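Local coordinates for predicted component of a thermophile-specific DNA repair system, contains a RAMP domain (Methanopyrus kandleri, PDB 4N0L), which binds RNA as the Csm3 backbone protein of a type III-A CRISPR antiviral complex, with an RRM-like fold and a bound zinc ion, at residues G79-F90 and S123-S131; I318-E326 and W336-L347. All coordinates share one frame; numbering follows the deposited sequence.

Contact 1: G79-F90 and S123-S131. With ZN (zinc ion), chain C.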
loop_
_atom_site.group_PDB
_atom_site.type_symbol
_atom_site.label_atom_id
_atom_site.label_comp_id
_atom_site.label_asym_id
_atom_site.label_seq_id
_atom_site.Cartn_x
_atom_site.Cartn_y
_atom_site.Cartn_z
ATOM N N GLY A 79 17.711 -10.869 -3.963
ATOM C CA GLY A 79 18.476 -12.011 -3.492
ATOM C C GLY A 79 17.995 -13.341 -4.039
ATOM O O GLY A 79 17.901 -13.530 -5.252
ATOM N N ALA A 80 17.664 -14.255 -3.134
ATOM C CA ALA A 80 17.239 -15.597 -3.511
ATOM C C ALA A 80 15.848 -15.611 -4.147
ATOM O O ALA A 80 15.423 -16.625 -4.695
ATOM C CB ALA A 80 17.274 -16.515 -2.296
ATOM N N HIS A 81 15.136 -14.493 -4.055
ATOM C CA HIS A 81 13.814 -14.379 -4.667
ATOM C C HIS A 81 13.897 -13.910 -6.124
ATOM O O HIS A 81 12.871 -13.772 -6.795
ATOM C CB HIS A 81 12.925 -13.434 -3.853
ATOM C CG HIS A 81 12.416 -14.033 -2.578
ATOM N ND1 HIS A 81 11.781 -13.290 -1.608
ATOM C CD2 HIS A 81 12.445 -15.306 -2.116
ATOM C CE1 HIS A 81 11.441 -14.076 -0.601
ATOM N NE2 HIS A 81 11.836 -15.308 -0.888
ATOM N N HIS A 82 15.119 -13.632 -6.579
ATOM C CA HIS A 82 15.425 -13.369 -7.992
ATOM C C HIS A 82 14.891 -12.036 -8.536
ATOM O O HIS A 82 15.672 -11.122 -8.813
ATOM C CB HIS A 82 14.912 -14.519 -8.871
ATOM C CG HIS A 82 15.592 -15.831 -8.608
ATOM N ND1 HIS A 82 16.778 -16.190 -9.213
ATOM C CD2 HIS A 82 15.255 -16.859 -7.801
ATOM C CE1 HIS A 82 17.138 -17.387 -8.796
ATOM N NE2 HIS A 82 16.230 -17.820 -7.932
ATOM N N ASN A 83 13.573 -11.919 -8.687
ATOM C CA ASN A 83 13.014 -10.779 -9.413
ATOM C C ASN A 83 11.728 -10.193 -8.827
ATOM O O ASN A 83 11.122 -9.303 -9.428
ATOM C CB ASN A 83 12.759 -11.178 -10.868
ATOM C CG ASN A 83 11.835 -12.377 -10.989
ATOM O OD1 ASN A 83 11.676 -13.150 -10.043
ATOM N ND2 ASN A 83 11.226 -12.540 -12.156
ATOM N N GLU A 84 11.318 -10.677 -7.660
ATOM C CA GLU A 84 10.107 -10.171 -7.017
ATOM C C GLU A 84 10.079 -10.512 -5.532
ATOM O O GLU A 84 10.909 -11.282 -5.046
ATOM C CB GLU A 84 8.856 -10.733 -7.691
ATOM C CG GLU A 84 8.686 -12.232 -7.512
ATOM C CD GLU A 84 7.376 -12.739 -8.081
ATOM O OE1 GLU A 84 6.730 -11.993 -8.849
ATOM O OE2 GLU A 84 6.994 -13.883 -7.762
ATOM N N ARG A 85 9.107 -9.939 -4.828
ATOM C CA ARG A 85 8.926 -10.153 -3.394
ATOM C C ARG A 85 10.214 -9.956 -2.599
ATOM O O ARG A 85 10.755 -10.905 -2.032
ATOM C CB ARG A 85 8.366 -11.557 -3.136
ATOM N N HIS A 86 10.712 -8.722 -2.572
ATOM C CA HIS A 86 11.815 -8.379 -1.684
ATOM C C HIS A 86 11.342 -8.464 -0.246
ATOM O O HIS A 86 10.333 -7.859 0.118
ATOM C CB HIS A 86 12.359 -6.977 -1.974
ATOM C CG HIS A 86 13.087 -6.359 -0.814
ATOM N ND1 HIS A 86 14.456 -6.411 -0.684
ATOM C CD2 HIS A 86 12.633 -5.664 0.258
ATOM C CE1 HIS A 86 14.817 -5.784 0.425
ATOM N NE2 HIS A 86 13.729 -5.322 1.012
ATOM N N GLU A 87 12.059 -9.231 0.566
ATOM C CA GLU A 87 11.768 -9.295 1.990
ATOM C C GLU A 87 13.055 -9.269 2.804
ATOM O O GLU A 87 13.938 -10.103 2.606
ATOM C CB GLU A 87 10.956 -10.549 2.318
ATOM C CG GLU A 87 9.529 -10.516 1.802
ATOM C CD GLU A 87 8.794 -11.815 2.048
ATOM O OE1 GLU A 87 9.147 -12.830 1.414
ATOM O OE2 GLU A 87 7.859 -11.821 2.877
ATOM N N CYS A 88 13.160 -8.305 3.711
ATOM C CA CYS A 88 14.306 -8.228 4.609
ATOM C C CYS A 88 13.823 -7.972 6.029
ATOM O O CYS A 88 12.646 -7.677 6.248
ATOM C CB CYS A 88 15.281 -7.134 4.173
ATOM S SG CYS A 88 14.752 -5.455 4.580
ATOM N N GLY A 89 14.731 -8.076 6.993
ATOM C CA GLY A 89 14.366 -7.898 8.384
ATOM C C GLY A 89 14.767 -6.544 8.933
ATOM O O GLY A 89 14.574 -6.267 10.114
ATOM N N PHE A 90 15.318 -5.691 8.075
ATOM C CA PHE A 90 15.704 -4.346 8.487
ATOM C C PHE A 90 14.462 -3.466 8.616
ATOM O O PHE A 90 14.304 -2.486 7.882
ATOM C CB PHE A 90 16.683 -3.731 7.486
ATOM C CG PHE A 90 18.012 -4.428 7.425
ATOM C CD1 PHE A 90 19.009 -4.134 8.343
ATOM C CD2 PHE A 90 18.270 -5.372 6.442
ATOM C CE1 PHE A 90 20.237 -4.774 8.286
ATOM C CE2 PHE A 90 19.497 -6.017 6.380
ATOM C CZ PHE A 90 20.481 -5.717 7.301
ATOM N N SER A 123 6.877 -7.991 6.027
ATOM C CA SER A 123 7.890 -8.916 5.534
ATOM C C SER A 123 7.883 -10.189 6.369
ATOM O O SER A 123 7.633 -10.144 7.572
ATOM C CB SER A 123 9.275 -8.266 5.560
ATOM O OG SER A 123 10.284 -9.186 5.180
ATOM N N ALA A 124 8.154 -11.323 5.730
ATOM C CA ALA A 124 8.212 -12.603 6.434
ATOM C C ALA A 124 9.519 -12.750 7.208
ATOM O O ALA A 124 9.637 -13.601 8.089
ATOM C CB ALA A 124 8.043 -13.756 5.458
ATOM N N GLY A 125 10.498 -11.918 6.866
ATOM C CA GLY A 125 11.808 -11.966 7.488
ATOM C C GLY A 125 12.912 -11.759 6.468
ATOM O O GLY A 125 12.810 -10.881 5.608
ATOM N N ASP A 126 13.964 -12.567 6.555
ATOM C CA ASP A 126 15.080 -12.469 5.619
ATOM C C ASP A 126 14.807 -13.323 4.383
ATOM O O ASP A 126 15.527 -14.282 4.103
ATOM C CB ASP A 126 16.391 -12.893 6.288
ATOM C CG ASP A 126 17.608 -12.628 5.416
ATOM O OD1 ASP A 126 17.506 -11.811 4.475
ATOM O OD2 ASP A 126 18.669 -13.234 5.673
ATOM N N GLY A 127 13.755 -12.966 3.651
ATOM C CA GLY A 127 13.342 -13.706 2.474
ATOM C C GLY A 127 14.373 -13.697 1.364
ATOM O O GLY A 127 14.514 -14.675 0.630
ATOM N N ILE A 128 15.091 -12.586 1.231
ATOM C CA ILE A 128 16.122 -12.468 0.204
ATOM C C ILE A 128 17.344 -13.315 0.549
ATOM O O ILE A 128 18.186 -13.582 -0.309
ATOM C CB ILE A 128 16.558 -11.003 0.005
ATOM C CG1 ILE A 128 17.098 -10.426 1.313
ATOM C CG2 ILE A 128 15.393 -10.161 -0.497
ATOM C CD1 ILE A 128 17.572 -8.993 1.198
ATOM N N GLY A 129 17.431 -13.743 1.806
ATOM C CA GLY A 129 18.506 -14.614 2.242
ATOM C C GLY A 129 19.815 -13.880 2.453
ATOM O O GLY A 129 20.886 -14.422 2.186
ATOM N N PHE A 130 19.721 -12.637 2.917
ATOM C CA PHE A 130 20.885 -11.790 3.163
ATOM C C PHE A 130 21.869 -12.441 4.135
ATOM O O PHE A 130 23.084 -12.269 4.018
ATOM C CB PHE A 130 20.435 -10.430 3.705
ATOM C CG PHE A 130 21.556 -9.449 3.915
ATOM C CD1 PHE A 130 22.081 -9.233 5.179
ATOM C CD2 PHE A 130 22.086 -8.742 2.846
ATOM C CE1 PHE A 130 23.109 -8.329 5.376
ATOM C CE2 PHE A 130 23.113 -7.835 3.035
ATOM C CZ PHE A 130 23.627 -7.629 4.302
ATOM N N SER A 131 21.337 -13.190 5.095
ATOM C CA SER A 131 22.160 -13.848 6.102
ATOM C C SER A 131 22.278 -15.347 5.841
ATOM O O SER A 131 22.513 -16.126 6.764
ATOM C CB SER A 131 21.592 -13.598 7.504
ATOM O OG SER A 131 20.362 -14.276 7.692
HETATM ZN ZN ZN C . 13.116 -4.835 2.901
HETATM O O HOH W 1 17.303 -9.487 6.128
#
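Two backbone hydrogen bonds join loops 79-90 and 123-131, Ala80 N to Ile128 O (3.0 Å) and Ile128 N to Glu87 O (3.1 Å), and Ile128 ends both because the type I turn from Asp126 to Gly129 presents it to the first loop. Gly79 and Gly127, having no side chains, let the backbones come close, with Gly79 CA 3.6 Å from Ile128 O. The Ile128 side chain packs against the Glu87 backbone, with CD1 near Cys88 CB and CG2 3.9 Å from His86 ND1, which donates to Phe77 O. His86 NE2 (2.0 Å) and Cys88 SG bind the zinc, completed by Cys115 and Cys118. Glu87, extended beyond CG, reaches across, so that OE2 accepts from Ala124 N at 2.9 Å, from above the carboxylate plane. Over one face of the His81 ring sits Gly127 O, while ND1 donates in the ring plane to Arg85 O. The edge of Phe90 meets the face of Phe130, planes 78° apart, in a T-shaped stack. Asp126 accepts from Phe130 N, Ser131 N and Ser131 OG, which holds its carboxylate in place. Loop 123-131 is thus tied to the residue between two zinc ligands, consistent with a zinc-organised loop pair.

Contact 2: I318-E326 and W336-L347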
loop_
_atom_site.group_PDB
_atom_site.type_symbol
_atom_site.label_atom_id
_atom_site.label_comp_id
_atom_site.label_asym_id
_atom_site.label_seq_id
_atom_site.Cartn_x
_atom_site.Cartn_y
_atom_site.Cartn_z
ATOM N N ILE A 318 -7.773 14.250 14.977
ATOM C CA ILE A 318 -7.554 15.319 14.015
ATOM C C ILE A 318 -7.873 14.826 12.609
ATOM O O ILE A 318 -7.420 13.757 12.200
ATOM C CB ILE A 318 -6.106 15.843 14.070
ATOM C CG1 ILE A 318 -5.880 16.636 15.359
ATOM C CG2 ILE A 318 -5.799 16.710 12.862
ATOM C CD1 ILE A 318 -4.472 17.161 15.523
ATOM N N VAL A 319 -8.662 15.606 11.878
ATOM C CA VAL A 319 -9.006 15.279 10.500
ATOM C C VAL A 319 -8.386 16.289 9.543
ATOM O O VAL A 319 -8.683 17.483 9.614
ATOM C CB VAL A 319 -10.534 15.248 10.288
ATOM C CG1 VAL A 319 -10.870 15.128 8.805
ATOM C CG2 VAL A 319 -11.163 14.109 11.080
ATOM N N ILE A 320 -7.514 15.812 8.661
ATOM C CA ILE A 320 -6.920 16.671 7.643
ATOM C C ILE A 320 -7.658 16.491 6.322
ATOM O O ILE A 320 -7.540 15.451 5.674
ATOM C CB ILE A 320 -5.428 16.363 7.421
ATOM C CG1 ILE A 320 -4.672 16.336 8.752
ATOM C CG2 ILE A 320 -4.816 17.374 6.456
ATOM C CD1 ILE A 320 -4.718 17.645 9.502
ATOM N N ARG A 321 -8.410 17.510 5.922
ATOM C CA ARG A 321 -9.198 17.447 4.699
ATOM C C ARG A 321 -8.432 18.049 3.534
ATOM O O ARG A 321 -7.597 18.935 3.723
ATOM C CB ARG A 321 -10.529 18.183 4.869
ATOM C CG ARG A 321 -11.459 17.575 5.901
ATOM C CD ARG A 321 -12.578 18.537 6.269
ATOM N NE ARG A 321 -13.631 17.864 7.022
ATOM C CZ ARG A 321 -13.629 17.729 8.344
ATOM N NH1 ARG A 321 -14.624 17.099 8.953
ATOM N NH2 ARG A 321 -12.624 18.219 9.056
ATOM N N ALA A 322 -8.701 17.549 2.333
ATOM C CA ALA A 322 -8.174 18.158 1.119
ATOM C C ALA A 322 -8.635 19.608 1.073
ATOM O O ALA A 322 -7.904 20.502 0.641
ATOM C CB ALA A 322 -8.641 17.402 -0.110
ATOM N N ARG A 323 -9.870 19.814 1.523
ATOM C CA ARG A 323 -10.503 21.124 1.593
ATOM C C ARG A 323 -9.738 22.095 2.501
ATOM O O ARG A 323 -9.779 23.308 2.296
ATOM C CB ARG A 323 -11.950 20.936 2.073
ATOM C CG ARG A 323 -12.624 22.133 2.722
ATOM C CD ARG A 323 -14.039 21.758 3.154
ATOM N NE ARG A 323 -14.210 21.766 4.604
ATOM C CZ ARG A 323 -15.068 20.988 5.259
ATOM N NH1 ARG A 323 -15.823 20.125 4.593
ATOM N NH2 ARG A 323 -15.163 21.065 6.580
ATOM N N ASP A 324 -9.016 21.555 3.479
ATOM C CA ASP A 324 -8.178 22.374 4.356
ATOM C C ASP A 324 -6.904 22.852 3.664
ATOM O O ASP A 324 -6.346 23.886 4.027
ATOM C CB ASP A 324 -7.803 21.604 5.627
ATOM C CG ASP A 324 -9.012 21.189 6.437
ATOM O OD1 ASP A 324 -10.040 21.896 6.381
ATOM O OD2 ASP A 324 -8.928 20.161 7.141
ATOM N N LEU A 325 -6.439 22.090 2.680
ATOM C CA LEU A 325 -5.166 22.385 2.032
ATOM C C LEU A 325 -5.321 23.055 0.674
ATOM O O LEU A 325 -4.390 23.687 0.176
ATOM C CB LEU A 325 -4.354 21.101 1.860
ATOM C CG LEU A 325 -4.195 20.196 3.081
ATOM C CD1 LEU A 325 -3.460 18.931 2.683
ATOM C CD2 LEU A 325 -3.463 20.919 4.198
ATOM N N GLU A 326 -6.506 22.940 0.089
ATOM C CA GLU A 326 -6.698 23.329 -1.300
ATOM C C GLU A 326 -8.182 23.463 -1.610
ATOM O O GLU A 326 -9.024 22.935 -0.883
ATOM C CB GLU A 326 -6.063 22.296 -2.236
ATOM C CG GLU A 326 -5.365 22.880 -3.453
ATOM C CD GLU A 326 -4.249 23.832 -3.078
ATOM O OE1 GLU A 326 -3.266 23.379 -2.452
ATOM O OE2 GLU A 326 -4.351 25.031 -3.411
ATOM N N TRP A 336 -0.994 14.822 -2.342
ATOM C CA TRP A 336 -0.785 14.675 -0.904
ATOM C C TRP A 336 0.700 14.693 -0.554
ATOM O O TRP A 336 1.094 15.252 0.470
ATOM C CB TRP A 336 -1.431 13.390 -0.388
ATOM C CG TRP A 336 -2.905 13.515 -0.169
ATOM C CD1 TRP A 336 -3.897 13.024 -0.966
ATOM C CD2 TRP A 336 -3.558 14.188 0.915
ATOM N NE1 TRP A 336 -5.127 13.341 -0.442
ATOM C CE2 TRP A 336 -4.946 14.058 0.713
ATOM C CE3 TRP A 336 -3.103 14.886 2.040
ATOM C CZ2 TRP A 336 -5.884 14.598 1.590
ATOM C CZ3 TRP A 336 -4.035 15.422 2.910
ATOM C CH2 TRP A 336 -5.409 15.276 2.681
ATOM N N VAL A 337 1.513 14.069 -1.402
ATOM C CA VAL A 337 2.958 14.036 -1.201
ATOM C C VAL A 337 3.532 15.447 -1.145
ATOM O O VAL A 337 4.257 15.798 -0.214
ATOM C CB VAL A 337 3.674 13.257 -2.323
ATOM C CG1 VAL A 337 5.180 13.451 -2.233
ATOM C CG2 VAL A 337 3.331 11.786 -2.247
ATOM N N GLU A 338 3.176 16.254 -2.139
ATOM C CA GLU A 338 3.687 17.613 -2.273
ATOM C C GLU A 338 3.362 18.491 -1.067
ATOM O O GLU A 338 4.027 19.497 -0.828
ATOM C CB GLU A 338 3.134 18.255 -3.547
ATOM C CG GLU A 338 3.829 17.794 -4.819
ATOM C CD GLU A 338 2.983 18.000 -6.061
ATOM O OE1 GLU A 338 1.936 18.678 -5.967
ATOM O OE2 GLU A 338 3.362 17.480 -7.132
ATOM N N ARG A 339 2.344 18.105 -0.306
ATOM C CA ARG A 339 1.891 18.902 0.828
ATOM C C ARG A 339 2.080 18.175 2.159
ATOM O O ARG A 339 1.401 18.481 3.138
ATOM C CB ARG A 339 0.420 19.277 0.648
ATOM C CG ARG A 339 0.168 20.226 -0.508
ATOM C CD ARG A 339 -1.269 20.140 -0.998
ATOM N NE ARG A 339 -1.492 20.974 -2.176
ATOM C CZ ARG A 339 -1.136 20.634 -3.412
ATOM N NH1 ARG A 339 -0.537 19.472 -3.637
ATOM N NH2 ARG A 339 -1.377 21.458 -4.422
ATOM N N LEU A 340 3.008 17.224 2.200
ATOM C CA LEU A 340 3.151 16.364 3.372
ATOM C C LEU A 340 3.785 17.074 4.564
ATOM O O LEU A 340 3.448 16.779 5.711
ATOM C CB LEU A 340 3.973 15.126 3.029
ATOM C CG LEU A 340 3.163 13.906 2.604
ATOM C CD1 LEU A 340 4.072 12.707 2.524
ATOM C CD2 LEU A 340 2.020 13.653 3.576
ATOM N N ASP A 341 4.707 17.992 4.293
ATOM C CA ASP A 341 5.280 18.830 5.341
ATOM C C ASP A 341 4.153 19.557 6.053
ATOM O O ASP A 341 4.062 19.563 7.281
ATOM C CB ASP A 341 6.277 19.833 4.763
ATOM C CG ASP A 341 7.589 19.189 4.362
ATOM O OD1 ASP A 341 7.890 18.088 4.866
ATOM O OD2 ASP A 341 8.318 19.784 3.540
ATOM N N GLU A 342 3.297 20.168 5.245
ATOM C CA GLU A 342 2.127 20.888 5.713
ATOM C C GLU A 342 1.190 19.977 6.511
ATOM O O GLU A 342 0.717 20.347 7.585
ATOM C CB GLU A 342 1.410 21.493 4.506
ATOM C CG GLU A 342 0.319 22.488 4.802
ATOM C CD GLU A 342 0.135 23.464 3.653
ATOM O OE1 GLU A 342 -0.563 24.484 3.829
ATOM O OE2 GLU A 342 0.699 23.208 2.568
ATOM N N VAL A 343 0.937 18.782 5.983
ATOM C CA VAL A 343 0.046 17.813 6.624
ATOM C C VAL A 343 0.563 17.313 7.974
ATOM O O VAL A 343 -0.143 17.378 8.980
ATOM C CB VAL A 343 -0.203 16.594 5.711
ATOM C CG1 VAL A 343 -0.894 15.484 6.484
ATOM C CG2 VAL A 343 -1.037 16.996 4.514
ATOM N N VAL A 344 1.795 16.808 7.986
ATOM C CA VAL A 344 2.382 16.217 9.187
ATOM C C VAL A 344 2.485 17.241 10.321
ATOM O O VAL A 344 2.365 16.897 11.499
ATOM C CB VAL A 344 3.777 15.615 8.881
ATOM C CG1 VAL A 344 4.464 15.140 10.151
ATOM C CG2 VAL A 344 3.648 14.469 7.889
ATOM N N GLY A 345 2.682 18.504 9.954
ATOM C CA GLY A 345 2.713 19.592 10.916
ATOM C C GLY A 345 1.445 19.697 11.745
ATOM O O GLY A 345 1.479 20.161 12.885
ATOM N N GLU A 346 0.324 19.268 11.173
ATOM C CA GLU A 346 -0.967 19.382 11.841
ATOM C C GLU A 346 -1.348 18.107 12.595
ATOM O O GLU A 346 -2.356 18.081 13.302
ATOM C CB GLU A 346 -2.061 19.721 10.825
ATOM C CG GLU A 346 -1.859 21.035 10.080
ATOM C CD GLU A 346 -1.758 22.233 11.007
ATOM O OE1 GLU A 346 -2.455 22.249 12.044
ATOM O OE2 GLU A 346 -0.985 23.163 10.694
ATOM N N LEU A 347 -0.543 17.058 12.455
ATOM C CA LEU A 347 -0.856 15.769 13.071
ATOM C C LEU A 347 -0.367 15.708 14.517
ATOM O O LEU A 347 0.548 16.439 14.892
ATOM C CB LEU A 347 -0.245 14.624 12.257
ATOM C CG LEU A 347 -0.894 14.367 10.895
ATOM C CD1 LEU A 347 -0.033 13.443 10.043
ATOM C CD2 LEU A 347 -2.304 13.815 11.054
#
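Leu325 and Ile320 reach across from 318-326 to meet Trp336, Val343, Glu346 and Leu347, and this apolar packing makes up most of the contact. Leu325 CD1 lies 3.6 Å from Trp336 CZ3 and equally 3.6 Å from Val343 CG2, wedged between the indole and the helix. Having CG anti to its carbonyl carbon (chi1 -49°) carries the Leu325 branch point toward the helix. Its other methyl, CD2, passes the CG of Glu342, the two side chains running in opposite directions; the aliphatic stem of Glu342 suits an exposed helical position bordering the apolar patch. Ile320 uses both branches: CG2 faces Trp336 CZ3 at 4.1 Å, and the CG1-CD1 arm approaches Leu347 CD2 and touches Glu346 CB, 3.6 Å from CD1. Beta-branched residues are at home on a strand, and Ile318 continues the same face, its CD1 set against Glu346 O. The far benzo corner of Trp336 also meets the backbone, CH2 lying 3.7 Å from Ile320 O, while Val343 CG2 stands at the indole edge, in its plane.

The polar part lies at the periphery. Glu326 OE1 forms a salt bridge with Arg339, accepting from NE at 3.0 Å and weakly from NH2, in the guanidinium plane but with the carboxylate turned 78° against it. Arg339 is extended from CG to NE, which carries its charge across to Glu326; NH1 bonds to Glu335 O and reaches Glu338 weakly, so the group is held from several directions.

Strand 318-321 is an edge of the antiparallel sheet of this RRM-like protein, paired with strand 268-278. Helices 333-338 and 340-345 cover one face of the sheet there: Val343 touches Leu275, Leu347 touches Ala277, and Trp336, its NE1 bonded to Ile272 O, also meets Met246 of helix 238-255.

Overall arrangement
The two contacts lie on opposite sides of the chain's centre, about 34 Å apart between their centres and about 19 Å between nearest atoms, and share no helix or strand. Contact 1 is the more buried, yet it joins loops between helices, where backbone hydrogen bonds and a metal hold the loops, and glycines let them come close. Contact 2 is partly buried and joins the margin of the sheet to nearby helices, relying on aliphatic and indole packing with a salt bridge beside the apolar patch. Aromatic rings serve both differently: Phe90 and Phe130 stack on each other, whereas Trp336 packs against aliphatic groups. The zinc belongs to contact 1; contact 2 lies away from that site.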